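Local coordinates for protein-tyrosine-phosphatase (Shewanella sp., PDB 2Z72) that dephosphorylates phosphotyrosine as a cold-active phosphatase, probably using a pair of zinc ions bound in a calcineurin-like fold, at residues 259-264 with 282-287; 263-268 with 294-299. All blocks are in the same frame, centred on the assembly; numbering follows the deposited sequence.

Interaction 1: 259-264 with 282-287. With ZN (zinc ion), chain C.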
# COMPACT_ATOMS: atom_id res chain seq x y z
N GLY A 259 18.98 1.55 -2.00
CA GLY A 259 20.19 1.38 -2.78
C GLY A 259 19.96 1.66 -4.25
O GLY A 259 20.90 2.09 -4.95
N TYR A 260 18.78 1.37 -4.82
CA TYR A 260 18.58 1.59 -6.27
C TYR A 260 18.70 3.08 -6.63
O TYR A 260 18.93 3.40 -7.79
CB TYR A 260 17.23 1.07 -6.76
CG TYR A 260 17.00 -0.40 -6.53
CD1 TYR A 260 18.07 -1.29 -6.34
CD2 TYR A 260 15.74 -0.93 -6.51
CE1 TYR A 260 17.83 -2.65 -6.13
CE2 TYR A 260 15.51 -2.27 -6.31
CZ TYR A 260 16.55 -3.14 -6.12
OH TYR A 260 16.28 -4.47 -5.90
N PHE A 261 18.58 3.96 -5.64
CA PHE A 261 18.65 5.40 -5.81
C PHE A 261 19.96 6.01 -5.41
O PHE A 261 20.13 7.23 -5.43
CB PHE A 261 17.47 6.04 -5.03
CG PHE A 261 16.15 5.55 -5.53
CD1 PHE A 261 15.52 4.47 -4.90
CD2 PHE A 261 15.56 6.12 -6.62
CE1 PHE A 261 14.34 4.00 -5.43
CE2 PHE A 261 14.37 5.67 -7.09
CZ PHE A 261 13.75 4.59 -6.50
N SER A 262 20.90 5.18 -5.03
CA SER A 262 22.24 5.55 -4.68
C SER A 262 23.05 5.82 -5.95
O SER A 262 22.98 5.09 -6.92
CB SER A 262 22.93 4.49 -3.81
OG SER A 262 24.29 4.81 -3.59
N GLU A 263 23.81 6.92 -5.94
CA GLU A 263 24.60 7.23 -7.10
C GLU A 263 25.73 6.21 -7.34
O GLU A 263 26.30 6.22 -8.43
CB GLU A 263 25.33 8.60 -6.97
CG GLU A 263 24.76 9.67 -7.84
CD GLU A 263 25.54 10.96 -8.04
OE1 GLU A 263 25.78 11.27 -9.23
OE2 GLU A 263 25.81 11.60 -7.03
N THR A 264 26.07 5.34 -6.43
CA THR A 264 27.07 4.32 -6.67
C THR A 264 26.57 2.95 -7.05
O THR A 264 27.34 2.06 -7.41
CB THR A 264 27.92 4.09 -5.39
OG1 THR A 264 27.11 3.89 -4.25
CG2 THR A 264 28.68 5.39 -5.19
N ILE A 282 12.07 -4.23 -11.76
CA ILE A 282 11.68 -4.11 -10.36
C ILE A 282 11.01 -2.76 -10.16
O ILE A 282 11.56 -1.74 -10.62
CB ILE A 282 12.87 -4.29 -9.39
CG1 ILE A 282 13.55 -5.63 -9.63
CG2 ILE A 282 12.44 -4.20 -7.92
CD1 ILE A 282 14.88 -5.80 -8.89
N VAL A 283 9.84 -2.76 -9.58
CA VAL A 283 9.02 -1.58 -9.36
C VAL A 283 9.02 -1.30 -7.86
O VAL A 283 8.65 -2.19 -7.06
CB VAL A 283 7.63 -1.84 -9.88
CG1 VAL A 283 6.66 -0.68 -9.46
CG2 VAL A 283 7.63 -1.93 -11.37
N VAL A 284 9.43 -0.09 -7.49
CA VAL A 284 9.56 0.27 -6.09
C VAL A 284 8.98 1.67 -5.82
O VAL A 284 8.91 2.52 -6.72
CB VAL A 284 11.03 0.29 -5.62
CG1 VAL A 284 11.63 -1.08 -5.83
CG2 VAL A 284 11.86 1.34 -6.37
N GLY A 285 8.58 1.85 -4.58
CA GLY A 285 8.16 3.16 -4.08
C GLY A 285 9.23 3.73 -3.18
O GLY A 285 10.44 3.68 -3.55
N HIS A 286 8.84 4.27 -2.02
CA HIS A 286 9.60 4.64 -0.86
C HIS A 286 10.48 5.86 -1.00
O HIS A 286 10.54 6.66 -0.06
CB HIS A 286 10.44 3.44 -0.35
CG HIS A 286 11.18 3.63 0.93
ND1 HIS A 286 10.65 3.93 2.14
CD2 HIS A 286 12.52 3.46 1.16
CE1 HIS A 286 11.64 3.98 3.00
NE2 HIS A 286 12.81 3.69 2.46
N THR A 287 11.22 5.96 -2.07
CA THR A 287 12.14 7.04 -2.37
C THR A 287 11.48 7.97 -3.40
O THR A 287 11.36 7.61 -4.57
CB THR A 287 13.50 6.49 -2.84
OG1 THR A 287 13.99 5.54 -1.91
CG2 THR A 287 14.50 7.66 -2.93
ZN ZN C . 8.59 4.26 2.56
O HOH W 1 8.55 6.19 2.21

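Interaction 2: 263-268 with 294-299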
# COMPACT_ATOMS: atom_id res chain seq x y z
N GLU A 263 23.81 6.92 -5.94
CA GLU A 263 24.60 7.23 -7.10
C GLU A 263 25.73 6.21 -7.34
O GLU A 263 26.30 6.22 -8.43
CB GLU A 263 25.33 8.60 -6.97
CG GLU A 263 24.76 9.67 -7.84
CD GLU A 263 25.54 10.96 -8.04
OE1 GLU A 263 25.78 11.27 -9.23
OE2 GLU A 263 25.81 11.60 -7.03
N THR A 264 26.07 5.34 -6.43
CA THR A 264 27.07 4.32 -6.67
C THR A 264 26.57 2.95 -7.05
O THR A 264 27.34 2.06 -7.41
CB THR A 264 27.92 4.09 -5.39
OG1 THR A 264 27.11 3.89 -4.25
CG2 THR A 264 28.68 5.39 -5.19
N PHE A 265 25.26 2.73 -6.89
CA PHE A 265 24.67 1.47 -7.30
C PHE A 265 24.81 1.34 -8.79
O PHE A 265 24.59 2.25 -9.60
CB PHE A 265 23.19 1.49 -6.92
CG PHE A 265 22.56 0.12 -7.03
CD1 PHE A 265 21.67 -0.14 -8.04
CD2 PHE A 265 22.87 -0.91 -6.15
CE1 PHE A 265 21.03 -1.36 -8.22
CE2 PHE A 265 22.26 -2.13 -6.31
CZ PHE A 265 21.41 -2.36 -7.36
N THR A 266 25.24 0.12 -9.15
CA THR A 266 25.56 -0.08 -10.55
C THR A 266 24.54 -1.00 -11.21
O THR A 266 23.93 -1.85 -10.57
CB THR A 266 26.93 -0.75 -10.72
OG1 THR A 266 27.02 -1.91 -9.87
CG2 THR A 266 28.02 0.15 -10.20
N GLU A 267 24.36 -0.76 -12.51
CA GLU A 267 23.49 -1.60 -13.30
C GLU A 267 23.94 -3.04 -13.30
O GLU A 267 23.11 -3.95 -13.29
CB GLU A 267 23.43 -1.06 -14.71
CG GLU A 267 22.32 -1.61 -15.52
CD GLU A 267 21.84 -0.81 -16.72
OE1 GLU A 267 21.36 -1.46 -17.67
OE2 GLU A 267 21.89 0.45 -16.69
N ALA A 268 25.21 -3.30 -13.31
CA ALA A 268 25.71 -4.69 -13.20
C ALA A 268 25.18 -5.43 -11.98
O ALA A 268 24.75 -6.56 -11.94
CB ALA A 268 27.23 -4.69 -13.21
N GLY A 294 11.92 5.73 -14.94
CA GLY A 294 12.81 4.59 -14.97
C GLY A 294 14.26 4.93 -14.73
O GLY A 294 14.71 6.05 -15.08
N LEU A 295 14.95 3.96 -14.13
CA LEU A 295 16.41 4.01 -13.92
C LEU A 295 17.02 2.75 -14.51
O LEU A 295 16.39 1.69 -14.67
CB LEU A 295 16.71 4.08 -12.42
CG LEU A 295 16.24 5.38 -11.72
CD1 LEU A 295 16.59 5.23 -10.28
CD2 LEU A 295 16.96 6.57 -12.30
N PHE A 296 18.29 2.86 -14.87
CA PHE A 296 19.07 1.69 -15.34
C PHE A 296 18.41 1.05 -16.54
O PHE A 296 18.07 -0.12 -16.56
CB PHE A 296 19.30 0.68 -14.23
CG PHE A 296 19.94 1.28 -13.01
CD1 PHE A 296 19.22 1.47 -11.86
CD2 PHE A 296 21.25 1.68 -13.05
CE1 PHE A 296 19.82 2.02 -10.74
CE2 PHE A 296 21.89 2.24 -11.94
CZ PHE A 296 21.14 2.45 -10.78
N HIS A 297 18.22 1.85 -17.62
CA HIS A 297 17.61 1.34 -18.83
C HIS A 297 16.26 0.71 -18.49
O HIS A 297 15.88 -0.35 -19.00
CB HIS A 297 18.62 0.42 -19.53
CG HIS A 297 19.92 1.05 -19.93
ND1 HIS A 297 21.02 1.02 -19.12
CD2 HIS A 297 20.24 1.79 -20.99
CE1 HIS A 297 22.03 1.68 -19.70
NE2 HIS A 297 21.58 2.16 -20.84
N ASN A 298 15.49 1.39 -17.64
CA ASN A 298 14.16 1.03 -17.18
C ASN A 298 14.06 -0.37 -16.55
O ASN A 298 12.97 -0.93 -16.45
CB ASN A 298 13.23 1.10 -18.35
CG ASN A 298 12.90 2.48 -18.82
OD1 ASN A 298 12.71 3.36 -18.02
ND2 ASN A 298 12.86 2.67 -20.13
N LYS A 299 15.15 -0.83 -15.99
CA LYS A 299 15.16 -2.03 -15.16
C LYS A 299 14.58 -1.80 -13.76
O LYS A 299 14.07 -2.75 -13.18
CB LYS A 299 16.62 -2.53 -15.03
CG LYS A 299 17.14 -3.01 -16.38
CD LYS A 299 18.60 -3.40 -16.30
CE LYS A 299 19.15 -3.69 -17.67
NZ LYS A 299 20.62 -4.01 -17.63

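Interaction 1: 259-264 with 282-287
His286 O, just ahead of the Thr287 that packs on Phe261, is gripped by two donors: the zinc-bound water at 3.1 Å and Arg258 NH2. The same NH2 is hydrogen-bonded to Thr287 OG1, which lies 3.5 Å from Phe261 CD1. This is the metal-binding loop that follows strand 281-284 in a calcineurin-like phosphoesterase: His286 ND1 ligates one zinc ion at 2.1 Å, alongside Asp114, Asn149 and His207. The 3-10 turn 259-261 packs beside that strand and loop, without any direct hydrogen bond between the segments. Phe261 has CG anti to its carbonyl carbon (chi1 -60°), which brings CG up to Thr287 CG2. Thr287 CB then sits over one ring face in a CH-pi contact, 3.8 Å from the Phe261 centroid and 21° off the normal. Val284 divides its methyls between the two aromatics: CG2 meets the Phe261 edge tip to tip, 3.8 Å from CE1, while CG1 reaches the Tyr260 edge at CE2. An alanine in place of Phe261 would probably leave Val284 CG2 and Thr287 CB without their ring, opening a gap beside the loop that carries the zinc ligand. Farther back along the strand, Ile282 crosses Tyr260 at about a right angle; its CD1 lies 3.6 Å from Tyr260 OH, a hydroxyl that is hydrogen-bonded to Ile210 N.

Interaction 2: 263-268 with 294-299
Glu267, the first residue of helix 267-277 after its N-cap Thr266, runs past Phe296 in the opposite direction and reaches the type I' beta turn 296-299. Its CB comes 3.9 Å from Phe296 CD2. CG, anti to the backbone N (chi1 -165°), passes Phe296 CB at 4.0 Å, and the extended chain carries the carboxylate on to the turn. OE1 takes a salt bridge through its anti lone pair from Lys299 NZ at 2.7 Å, the lysine being in one of its two modelled conformers. OE2 uses its syn lone pair for His297 ND1, 2.6 Å away and near the imidazole plane, with an N-H...O angle of 147°. The same OE2 also lies 3.6 Å from Phe296 CB. Deeper in, Phe265 turns its edge toward the face of Phe296 in an offset edge-to-face pair, planes at 74°, with CD1 3.8 Å from Phe296 CZ. In the conformer described, Asp271 farther along the same helix is a second acidic partner of Lys299 NZ. With a lysine and an imidazole N-H both donating to it, the Glu267 carboxylate is likely to stay ionised, and its charge would in turn favour a protonated His297.

Interaction 1 is buried and almost wholly apolar across its segments, whereas interaction 2 lies at the surface, where charged tips join an aromatic pair. Both begin from the loop that precedes helix 267-277 and both reach the same mixed sheet: 259-264 packs along strand 281-284 and the loop after it, which carries a zinc ligand, while 263-268 meets the turn between strands 293-295 and 300-302. Their centres are 9 Å apart and they touch directly. Ile282 N is probably hydrogen-bonded to Lys299 O at 2.9 Å, and the rings of Tyr260 and Phe265 meet at about 50°, carrying aromatic packing from the metal-site side out to the surface turn.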